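Endoglucanase (Mytilus edulis, PDB 1WC2) hydrolyses internal beta-1,4-glucosidic linkages of cellulose and related beta-glucans such as lichenin, is active on carboxymethylcellulose, and also has expansin activity. Local coordinates at residues Ala39-Gly42 / Trp43-Gly46; Tyr56-Ser59 / Gly60-Trp64; Ser159-Asn162 / His163-Thr167; Thr167-Asn170 / Ser171-Gly174. All coordinates share one frame; numbering follows the deposited sequence.

Contact 1: Ala39-Gly42 / Trp43-Gly46; sequences AQFG and WNAG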
loop_
_atom_site.group_PDB
_atom_site.type_symbol
_atom_site.label_atom_id
_atom_site.label_comp_id
_atom_site.label_asym_id
_atom_site.label_seq_id
_atom_site.Cartn_x
_atom_site.Cartn_y
_atom_site.Cartn_z
ATOM N N ALA A 39 0.447 -15.465 13.093
ATOM C CA ALA A 39 -0.908 -14.948 12.949
ATOM C C ALA A 39 -0.964 -13.426 13.093
ATOM O O ALA A 39 -0.146 -12.812 13.775
ATOM C CB ALA A 39 -1.835 -15.582 13.978
ATOM N N GLN A 40 -1.961 -12.831 12.454
ATOM C CA GLN A 40 -2.277 -11.420 12.623
ATOM C C GLN A 40 -3.074 -11.156 13.907
ATOM O O GLN A 40 -3.640 -12.081 14.519
ATOM C CB GLN A 40 -3.098 -10.937 11.430
ATOM C CG GLN A 40 -2.345 -11.012 10.121
ATOM C CD GLN A 40 -3.204 -10.735 8.901
ATOM O OE1 GLN A 40 -4.430 -10.636 9.003
ATOM N NE2 GLN A 40 -2.569 -10.602 7.747
ATOM N N PHE A 41 -3.127 -9.879 14.303
ATOM C CA PHE A 41 -4.092 -9.433 15.306
ATOM C C PHE A 41 -5.496 -9.532 14.711
ATOM O O PHE A 41 -5.664 -9.837 13.527
ATOM C CB PHE A 41 -3.804 -7.989 15.749
ATOM C CG PHE A 41 -2.534 -7.841 16.540
ATOM C CD1 PHE A 41 -1.532 -6.970 16.127
ATOM C CD2 PHE A 41 -2.337 -8.586 17.700
ATOM C CE1 PHE A 41 -0.383 -6.848 16.862
ATOM C CE2 PHE A 41 -1.179 -8.459 18.425
ATOM C CZ PHE A 41 -0.200 -7.598 18.005
ATOM N N GLY A 42 -6.513 -9.288 15.535
ATOM C CA GLY A 42 -7.890 -9.343 15.083
ATOM C C GLY A 42 -8.271 -8.233 14.114
ATOM O O GLY A 42 -9.184 -8.423 13.316
ATOM N N TRP A 43 -7.581 -7.090 14.188
ATOM C CA TRP A 43 -7.928 -5.899 13.399
ATOM C C TRP A 43 -7.397 -5.866 11.967
ATOM O O TRP A 43 -7.920 -5.128 11.123
ATOM C CB TRP A 43 -7.518 -4.598 14.133
ATOM C CG TRP A 43 -6.068 -4.483 14.597
ATOM C CD1 TRP A 43 -5.591 -4.748 15.854
ATOM C CD2 TRP A 43 -4.950 -3.994 13.849
ATOM N NE1 TRP A 43 -4.245 -4.489 15.918
ATOM C CE2 TRP A 43 -3.818 -4.041 14.698
ATOM C CE3 TRP A 43 -4.773 -3.565 12.527
ATOM C CZ2 TRP A 43 -2.560 -3.646 14.288
ATOM C CZ3 TRP A 43 -3.521 -3.169 12.120
ATOM C CH2 TRP A 43 -2.419 -3.234 12.991
ATOM N N ASN A 44 -6.385 -6.670 11.662
ATOM C CA ASN A 44 -5.703 -6.491 10.378
ATOM C C ASN A 44 -6.626 -6.811 9.183
ATOM O O ASN A 44 -6.607 -6.125 8.164
ATOM C CB ASN A 44 -4.453 -7.392 10.218
ATOM C CG ASN A 44 -3.464 -7.329 11.377
ATOM O OD1 ASN A 44 -3.836 -7.403 12.545
ATOM N ND2 ASN A 44 -2.174 -7.306 11.045
ATOM N N ALA A 45 -7.400 -7.886 9.298
ATOM C CA ALA A 45 -8.124 -8.429 8.147
ATOM C C ALA A 45 -9.142 -7.467 7.538
ATOM O O ALA A 45 -9.368 -7.498 6.324
ATOM C CB ALA A 45 -8.818 -9.751 8.519
ATOM N N GLY A 46 -9.761 -6.632 8.386
ATOM C CA GLY A 46 -10.814 -5.736 7.964
ATOM C C GLY A 46 -10.348 -4.293 7.846
ATOM O O GLY A 46 -11.156 -3.425 7.542
HETATM O O HOH W 1 -6.715 -10.169 11.074
HETATM O O HOH W 2 -10.406 -7.252 11.156
#

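Contact 2: Tyr56-Ser59 / Gly60-Trp64; sequences YFDS and GNKGW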
loop_
_atom_site.group_PDB
_atom_site.type_symbol
_atom_site.label_atom_id
_atom_site.label_comp_id
_atom_site.label_asym_id
_atom_site.label_seq_id
_atom_site.Cartn_x
_atom_site.Cartn_y
_atom_site.Cartn_z
ATOM N N TYR A 56 10.569 1.000 -1.076
ATOM C CA TYR A 56 9.823 1.899 -0.193
ATOM C C TYR A 56 9.650 1.335 1.222
ATOM O O TYR A 56 9.794 2.059 2.221
ATOM C CB TYR A 56 8.451 2.306 -0.781
ATOM C CG TYR A 56 7.908 3.513 -0.027
ATOM C CD1 TYR A 56 8.372 4.798 -0.319
ATOM C CD2 TYR A 56 7.015 3.380 1.040
ATOM C CE1 TYR A 56 7.963 5.906 0.404
ATOM C CE2 TYR A 56 6.588 4.499 1.774
ATOM C CZ TYR A 56 7.072 5.758 1.441
ATOM O OH TYR A 56 6.694 6.885 2.155
ATOM N N PHE A 57 9.363 0.047 1.328
ATOM C CA PHE A 57 9.305 -0.612 2.633
ATOM C C PHE A 57 10.583 -0.336 3.441
ATOM O O PHE A 57 10.539 0.031 4.630
ATOM C CB PHE A 57 9.085 -2.122 2.421
ATOM C CG PHE A 57 9.019 -2.928 3.702
ATOM C CD1 PHE A 57 7.839 -3.023 4.423
ATOM C CD2 PHE A 57 10.146 -3.572 4.186
ATOM C CE1 PHE A 57 7.796 -3.767 5.607
ATOM C CE2 PHE A 57 10.101 -4.313 5.363
ATOM C CZ PHE A 57 8.939 -4.408 6.074
ATOM N N ASP A 58 11.718 -0.519 2.779
ATOM C CA ASP A 58 13.029 -0.285 3.373
ATOM C C ASP A 58 14.092 -0.172 2.276
ATOM O O ASP A 58 14.337 -1.134 1.538
ATOM C CB ASP A 58 13.435 -1.419 4.317
ATOM C CG ASP A 58 14.593 -1.016 5.181
ATOM O OD1 ASP A 58 15.753 -1.346 4.810
ATOM O OD2 ASP A 58 14.394 -0.324 6.207
ATOM N N SER A 59 14.744 0.983 2.189
ATOM C CA SER A 59 15.723 1.238 1.130
ATOM C C SER A 59 16.996 0.405 1.297
ATOM O O SER A 59 17.733 0.210 0.324
ATOM C CB SER A 59 16.078 2.725 1.073
ATOM O OG SER A 59 16.807 3.088 2.213
ATOM N N GLY A 60 17.254 -0.057 2.519
ATOM C CA GLY A 60 18.347 -0.964 2.798
ATOM C C GLY A 60 18.011 -2.433 2.558
ATOM O O GLY A 60 18.785 -3.309 2.951
ATOM N N ASN A 61 16.869 -2.705 1.925
ATOM C CA ASN A 61 16.449 -4.053 1.555
ATOM C C ASN A 61 16.045 -4.938 2.736
ATOM O O ASN A 61 15.991 -6.153 2.587
ATOM C CB ASN A 61 17.533 -4.742 0.701
ATOM C CG ASN A 61 17.001 -5.913 -0.111
ATOM O OD1 ASN A 61 17.657 -6.956 -0.216
ATOM N ND2 ASN A 61 15.835 -5.745 -0.700
ATOM N N LYS A 62 15.711 -4.367 3.884
ATOM C CA LYS A 62 15.243 -5.197 4.995
ATOM C C LYS A 62 13.918 -5.911 4.659
ATOM O O LYS A 62 13.054 -5.362 3.958
ATOM C CB LYS A 62 15.042 -4.358 6.260
ATOM C CG LYS A 62 16.318 -3.827 6.914
ATOM C CD LYS A 62 15.991 -2.956 8.140
ATOM C CE LYS A 62 17.235 -2.587 8.956
ATOM N NZ LYS A 62 16.931 -1.590 10.019
ATOM N N GLY A 63 13.783 -7.127 5.185
ATOM C CA GLY A 63 12.550 -7.899 5.107
ATOM C C GLY A 63 11.728 -7.926 6.388
ATOM O O GLY A 63 10.736 -8.658 6.463
ATOM N N TRP A 64 12.129 -7.133 7.386
ATOM C CA TRP A 64 11.540 -7.142 8.729
ATOM C C TRP A 64 11.778 -5.763 9.337
ATOM O O TRP A 64 12.899 -5.250 9.280
ATOM C CB TRP A 64 12.211 -8.228 9.579
ATOM C CG TRP A 64 11.907 -8.261 11.052
ATOM C CD1 TRP A 64 12.785 -7.997 12.094
ATOM C CD2 TRP A 64 10.679 -8.656 11.667
ATOM N NE1 TRP A 64 12.159 -8.192 13.301
ATOM C CE2 TRP A 64 10.866 -8.590 13.074
ATOM C CE3 TRP A 64 9.428 -9.052 11.179
ATOM C CZ2 TRP A 64 9.848 -8.901 13.987
ATOM C CZ3 TRP A 64 8.415 -9.360 12.095
ATOM C CH2 TRP A 64 8.639 -9.285 13.478
HETATM O O HOH W 3 15.639 0.632 8.490
#

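Contact 3: Ser159-Asn162 / His163-Thr167; sequences SEHN and HDHRT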
loop_
_atom_site.group_PDB
_atom_site.type_symbol
_atom_site.label_atom_id
_atom_site.label_comp_id
_atom_site.label_asym_id
_atom_site.label_seq_id
_atom_site.Cartn_x
_atom_site.Cartn_y
_atom_site.Cartn_z
ATOM N N SER A 159 -5.396 11.108 12.348
ATOM C CA SER A 159 -6.309 12.036 11.681
ATOM C C SER A 159 -7.249 11.305 10.733
ATOM O O SER A 159 -8.443 11.597 10.677
ATOM C CB SER A 159 -5.533 13.120 10.926
ATOM O OG SER A 159 -4.678 13.818 11.811
ATOM N N GLU A 160 -6.702 10.346 9.988
ATOM C CA GLU A 160 -7.488 9.600 9.015
ATOM C C GLU A 160 -8.348 8.504 9.671
ATOM O O GLU A 160 -9.466 8.247 9.212
ATOM C CB GLU A 160 -6.563 9.054 7.927
ATOM C CG GLU A 160 -5.811 10.153 7.183
ATOM C CD GLU A 160 -6.719 11.185 6.521
ATOM O OE1 GLU A 160 -7.857 10.847 6.132
ATOM O OE2 GLU A 160 -6.276 12.342 6.384
ATOM N N HIS A 161 -7.834 7.869 10.731
ATOM C CA HIS A 161 -8.616 6.910 11.531
ATOM C C HIS A 161 -9.928 7.543 12.020
ATOM O O HIS A 161 -10.974 6.893 12.029
ATOM C CB HIS A 161 -7.788 6.386 12.724
ATOM C CG HIS A 161 -8.548 5.484 13.652
ATOM N ND1 HIS A 161 -8.831 4.169 13.348
ATOM C CD2 HIS A 161 -9.105 5.718 14.865
ATOM C CE1 HIS A 161 -9.532 3.633 14.332
ATOM N NE2 HIS A 161 -9.706 4.551 15.264
ATOM N N ASN A 162 -9.872 8.822 12.377
ATOM C CA ASN A 162 -11.074 9.543 12.813
ATOM C C ASN A 162 -12.192 9.578 11.768
ATOM O O ASN A 162 -13.372 9.514 12.135
ATOM C CB ASN A 162 -10.746 10.989 13.194
ATOM C CG ASN A 162 -9.862 11.097 14.417
ATOM O OD1 ASN A 162 -9.901 10.252 15.310
ATOM N ND2 ASN A 162 -9.065 12.159 14.469
ATOM N N HIS A 163 -11.827 9.729 10.491
ATOM C CA HIS A 163 -12.797 9.760 9.391
ATOM C C HIS A 163 -13.279 8.358 8.983
ATOM O O HIS A 163 -14.417 8.210 8.525
ATOM C CB HIS A 163 -12.226 10.426 8.123
ATOM C CG HIS A 163 -11.512 11.725 8.349
ATOM N ND1 HIS A 163 -12.078 12.784 9.023
ATOM C CD2 HIS A 163 -10.283 12.143 7.958
ATOM C CE1 HIS A 163 -11.222 13.793 9.052
ATOM N NE2 HIS A 163 -10.125 13.428 8.413
ATOM N N ASP A 164 -12.401 7.357 9.094
ATOM C CA ASP A 164 -12.734 5.980 8.744
ATOM C C ASP A 164 -11.934 5.054 9.644
ATOM O O ASP A 164 -10.713 4.926 9.497
ATOM C CB ASP A 164 -12.452 5.705 7.264
ATOM C CG ASP A 164 -13.104 4.426 6.758
ATOM O OD1 ASP A 164 -13.160 3.419 7.504
ATOM O OD2 ASP A 164 -13.559 4.367 5.601
ATOM N N HIS A 165 -12.637 4.390 10.560
ATOM C CA HIS A 165 -11.991 3.582 11.578
ATOM C C HIS A 165 -11.216 2.403 10.985
ATOM O O HIS A 165 -10.382 1.836 11.670
ATOM C CB HIS A 165 -12.998 3.089 12.623
ATOM C CG HIS A 165 -13.666 4.187 13.397
ATOM N ND1 HIS A 165 -14.876 4.009 14.039
ATOM C CD2 HIS A 165 -13.300 5.469 13.638
ATOM C CE1 HIS A 165 -15.231 5.139 14.627
ATOM N NE2 HIS A 165 -14.289 6.038 14.408
ATOM N N ARG A 166 -11.491 2.039 9.730
ATOM C CA ARG A 166 -10.734 0.983 9.059
ATOM C C ARG A 166 -9.268 1.357 8.858
ATOM O O ARG A 166 -8.445 0.482 8.758
ATOM C CB ARG A 166 -11.385 0.598 7.722
ATOM C CG ARG A 166 -12.704 -0.148 7.883
ATOM C CD ARG A 166 -13.445 -0.400 6.584
ATOM N NE ARG A 166 -13.862 0.849 5.945
ATOM C CZ ARG A 166 -14.553 0.920 4.808
ATOM N NH1 ARG A 166 -14.951 -0.179 4.183
ATOM N NH2 ARG A 166 -14.878 2.105 4.305
ATOM N N THR A 167 -8.945 2.651 8.775
ATOM C CA THR A 167 -7.527 3.062 8.776
ATOM C C THR A 167 -7.008 2.914 10.203
ATOM O O THR A 167 -7.525 3.599 11.088
ATOM C CB THR A 167 -7.384 4.529 8.344
ATOM O OG1 THR A 167 -7.831 4.700 6.987
ATOM C CG2 THR A 167 -5.922 4.990 8.378
HETATM O O HOH W 4 -7.648 14.705 7.680
HETATM O O HOH W 5 -13.988 8.725 15.196
#

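Contact 4: Thr167-Asn170 / Ser171-Gly174; sequences TPSN and SMYG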
loop_
_atom_site.group_PDB
_atom_site.type_symbol
_atom_site.label_atom_id
_atom_site.label_comp_id
_atom_site.label_asym_id
_atom_site.label_seq_id
_atom_site.Cartn_x
_atom_site.Cartn_y
_atom_site.Cartn_z
ATOM N N THR A 167 -8.945 2.651 8.775
ATOM C CA THR A 167 -7.527 3.062 8.776
ATOM C C THR A 167 -7.008 2.914 10.203
ATOM O O THR A 167 -7.525 3.599 11.088
ATOM C CB THR A 167 -7.384 4.529 8.344
ATOM O OG1 THR A 167 -7.831 4.700 6.987
ATOM C CG2 THR A 167 -5.922 4.990 8.378
ATOM N N PRO A 168 -6.032 2.048 10.472
ATOM C CA PRO A 168 -5.544 1.889 11.850
ATOM C C PRO A 168 -4.942 3.163 12.440
ATOM O O PRO A 168 -4.331 3.961 11.733
ATOM C CB PRO A 168 -4.485 0.791 11.723
ATOM C CG PRO A 168 -4.878 0.047 10.498
ATOM C CD PRO A 168 -5.333 1.128 9.556
ATOM N N SER A 169 -5.109 3.325 13.747
ATOM C CA SER A 169 -4.488 4.405 14.505
ATOM C C SER A 169 -3.024 4.113 14.845
ATOM O O SER A 169 -2.556 2.970 14.779
ATOM C CB SER A 169 -5.262 4.615 15.810
ATOM O OG SER A 169 -5.108 3.474 16.627
ATOM N N ASN A 170 -2.300 5.146 15.244
ATOM C CA ASN A 170 -0.951 4.958 15.758
ATOM C C ASN A 170 -0.912 4.032 16.983
ATOM O O ASN A 170 0.015 3.243 17.129
ATOM C CB ASN A 170 -0.292 6.304 16.066
ATOM C CG ASN A 170 -0.017 7.127 14.804
ATOM O OD1 ASN A 170 0.453 6.596 13.787
ATOM N ND2 ASN A 170 -0.318 8.421 14.857
ATOM N N SER A 171 -1.918 4.127 17.851
ATOM C CA SER A 171 -2.035 3.224 18.997
ATOM C C SER A 171 -2.074 1.755 18.561
ATOM O O SER A 171 -1.448 0.899 19.179
ATOM C CB SER A 171 -3.297 3.550 19.804
ATOM O OG SER A 171 -3.533 2.573 20.810
ATOM N N MET A 172 -2.839 1.465 17.518
ATOM C CA MET A 172 -2.900 0.116 16.973
ATOM C C MET A 172 -1.543 -0.348 16.460
ATOM O O MET A 172 -1.130 -1.483 16.743
ATOM C CB MET A 172 -3.972 0.021 15.887
ATOM C CG MET A 172 -5.378 0.121 16.490
ATOM S SD MET A 172 -6.676 0.576 15.356
ATOM C CE MET A 172 -6.751 -0.726 14.574
ATOM N N TYR A 173 -0.830 0.512 15.737
ATOM C CA TYR A 173 0.509 0.140 15.274
ATOM C C TYR A 173 1.451 -0.153 16.465
ATOM O O TYR A 173 2.353 -0.992 16.367
ATOM C CB TYR A 173 1.122 1.192 14.324
ATOM C CG TYR A 173 2.492 0.735 13.873
ATOM C CD1 TYR A 173 2.642 -0.414 13.090
ATOM C CD2 TYR A 173 3.642 1.393 14.286
ATOM C CE1 TYR A 173 3.904 -0.872 12.728
ATOM C CE2 TYR A 173 4.907 0.937 13.918
ATOM C CZ TYR A 173 5.021 -0.209 13.149
ATOM O OH TYR A 173 6.246 -0.718 12.786
ATOM N N GLY A 174 1.229 0.510 17.601
ATOM C CA GLY A 174 1.996 0.249 18.809
ATOM C C GLY A 174 1.951 -1.183 19.324
ATOM O O GLY A 174 2.821 -1.591 20.088
#

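Contact 1: Ala39-Gly42 / Trp43-Gly46
F41 and W43 lie side by side in this loop, and the aromatic contact is carried by a methylene rather than by ring overlap. W43 CG lies between its backbone N and carbonyl carbon (chi1 53°), which sets the indole alongside F41. F41 CB sits over the indole face, 3.9 Å from the centroid of the W43 five-membered ring, a CH-pi contact. The two rings are nearly parallel, with planes at 23°, but slid so far apart that they barely overlap. N44 OD1 stands 3.8 Å above the plane of the W43 ring, while W43 NE1 is bonded to Q175.

A second interaction is the stacking of two amides. Those of Q40 and N44 have planes 11° apart, and Q40 OE1 comes to 3.5 Å from N44 CB. Each amide nitrogen is bonded outward, N44 ND2 to the carbonyl of C32 and Q40 NE2 to those of H26 and D24.

Two waters bridge backbone groups across the bend. One donates to Q40 OE1 and to F41 O (2.7 Å) and accepts from A45 N; the other donates to G42 O and accepts from G46 N (2.9 Å). The arrangement belongs to a loop of the double-psi beta-barrel of family 45 glycosidases, beside the probable nucleophile D24.

Contact 2: Tyr56-Ser59 / Gly60-Trp64
Between D58 and N61 the chain makes a type I beta turn, closed by N61 N donating to D58 O at 3.0 Å. D58 is also where the chain leaves helical geometry after F57, so the turn follows directly on the helix and reverses the chain into 60-64.

The D58 carboxylate fills the inside of this reversal. With CG anti to the backbone N (chi1 -165°), OD1 is brought within reach of the amides of G60 and K62: K62 N donates to it at 3.2 Å in a nearly straight bond of 164°, approaching from above the carboxylate plane, and G60 N adds a weak bond. The K62 side chain then runs obliquely across the carboxylate, its CG 3.3 Å from D58 OD1. K62 NZ makes no direct ion pair with D58, whose OD2 is 4.8 Å away; a water donating to D58 OD2 (2.8 Å) and accepting from K62 NZ joins the charges, and Q67 N is a further donor to OD2. Replacing D58 by an alanine would probably leave the amide of K62 without its acceptor and the lysine without its water-mediated countercharge, so that the reversal could shift. F57 presents its ring edge to the backbone of K62, with K62 O 3.4 Å from F57 CD2.

Helix 54-57 comes straight after strand 49-53, and the turn starts the excursion towards strand 72-78. F57 packs on A29, C30 and C69, while K62 O accepts from Q54 at the start of the helix.

Contact 3: Ser159-Asn162 / His163-Thr167
E160 O is gripped by two amides of the chain that follows it: D164 N donates to it at 3.1 Å, and H163 N adds a weak bond, carrying the helical bonding into the type I beta turn from D164 to T167.

H161 joins the helix to this turn. Its ring swings back over the chain because CG is anti to the backbone N (chi1 175°), and H161 ND1 donates to T167 O at 2.7 Å, with the oxygen close to the imidazole plane. H165 CD2 lies over one face of the H161 ring, the two imidazoles meeting at an oblique 31°. The same H165 CD2 is 3.2 Å from H161 O, which lies at the edge of the H165 ring.

The H163 ring lies against the preceding turn of chain. S159 O stands 3.2 Å above its plane, and E160 OE1 faces its edge at CD2. A water bridges E160 OE2 and H163 NE2, and another joins N162 O with H165 NE2.

Within the turn, R166 N meets D164 OD1 on the anti side, an Asx turn, while R166 NE uses the syn lone pair of OD1 in a nearly straight bond of 174°. R166 NH2 completes a side-on salt bridge to D164 OD2 at 2.9 Å, so the carboxylate is likely to be fixed in rotation; K95 is a second cationic partner of OD2.

Segment 163-167 leads out of helix 157-163 towards helix 170-173. E160 and R166 rest on strand 94-100, T167 OG1 bonds to T96 O within it, and the loop residue F48 packs against D164, R166 and T167.

Contact 4: Thr167-Asn170 / Ser171-Gly174
Torsions in two side chains set this cap: S169 holds OG between its backbone N and carbonyl carbon (chi1 66°), while in M172 chi1 (-70°) and an extended chi2 (160°) carry SD to S169 N, and a bend at chi3 turns CE towards P168. S169 OG therefore faces the first turn of the helix and accepts from M172 N at 3.2 Å. The methionine answers from its own side chain, for S169 N points at M172 SD in a long, weak bond of 3.5 Å. CG of M172 packs at 3.4 Å from S169 OG, so the same residue supplies both the amide donor and a carbon contact to the hydroxyl.

S169 and M172 form a capping box at the start of helix 170-173, S169 being the N-cap. Behind the cap, the helix is set by Y173 N bonding to S169 O, and by G174 N to N170 O at 3.0 Å. An alanine in place of S169 would take away the hydroxyl, and the amide of M172 would probably be left without its capping acceptor in the first turn of the helix.

M172 CE lies 3.9 Å from P168 CB, so the methionine methyl packs on the proline just before the cap. P168 packs in turn on M98 of strand 94-100, where Y173 also rests, and N170 N bonds to D158 OD1 in helix 157-163.

Contacts 3 and 4 are consecutive and share T167: the turn after helix 157-163 delivers the chain to the cap of helix 170-173, with the H161 ring beside S169 (H161 ND1 to S169 N, 3.8 Å). Contact 1 packs against both, W43 CZ3 lying 3.8 Å from P168 CG and G46 O 3.6 Å from R166 CG. Contact 2 stands apart, its centre about 22 Å from that of contact 1. Of the four, contact 1 bears most directly on the probable catalytic residues: the Q40 side chain is about 5 Å from that of D24 and about 11 Å from that of D132, and the side chain of F57 in contact 2 is about 11 Å from that of D132.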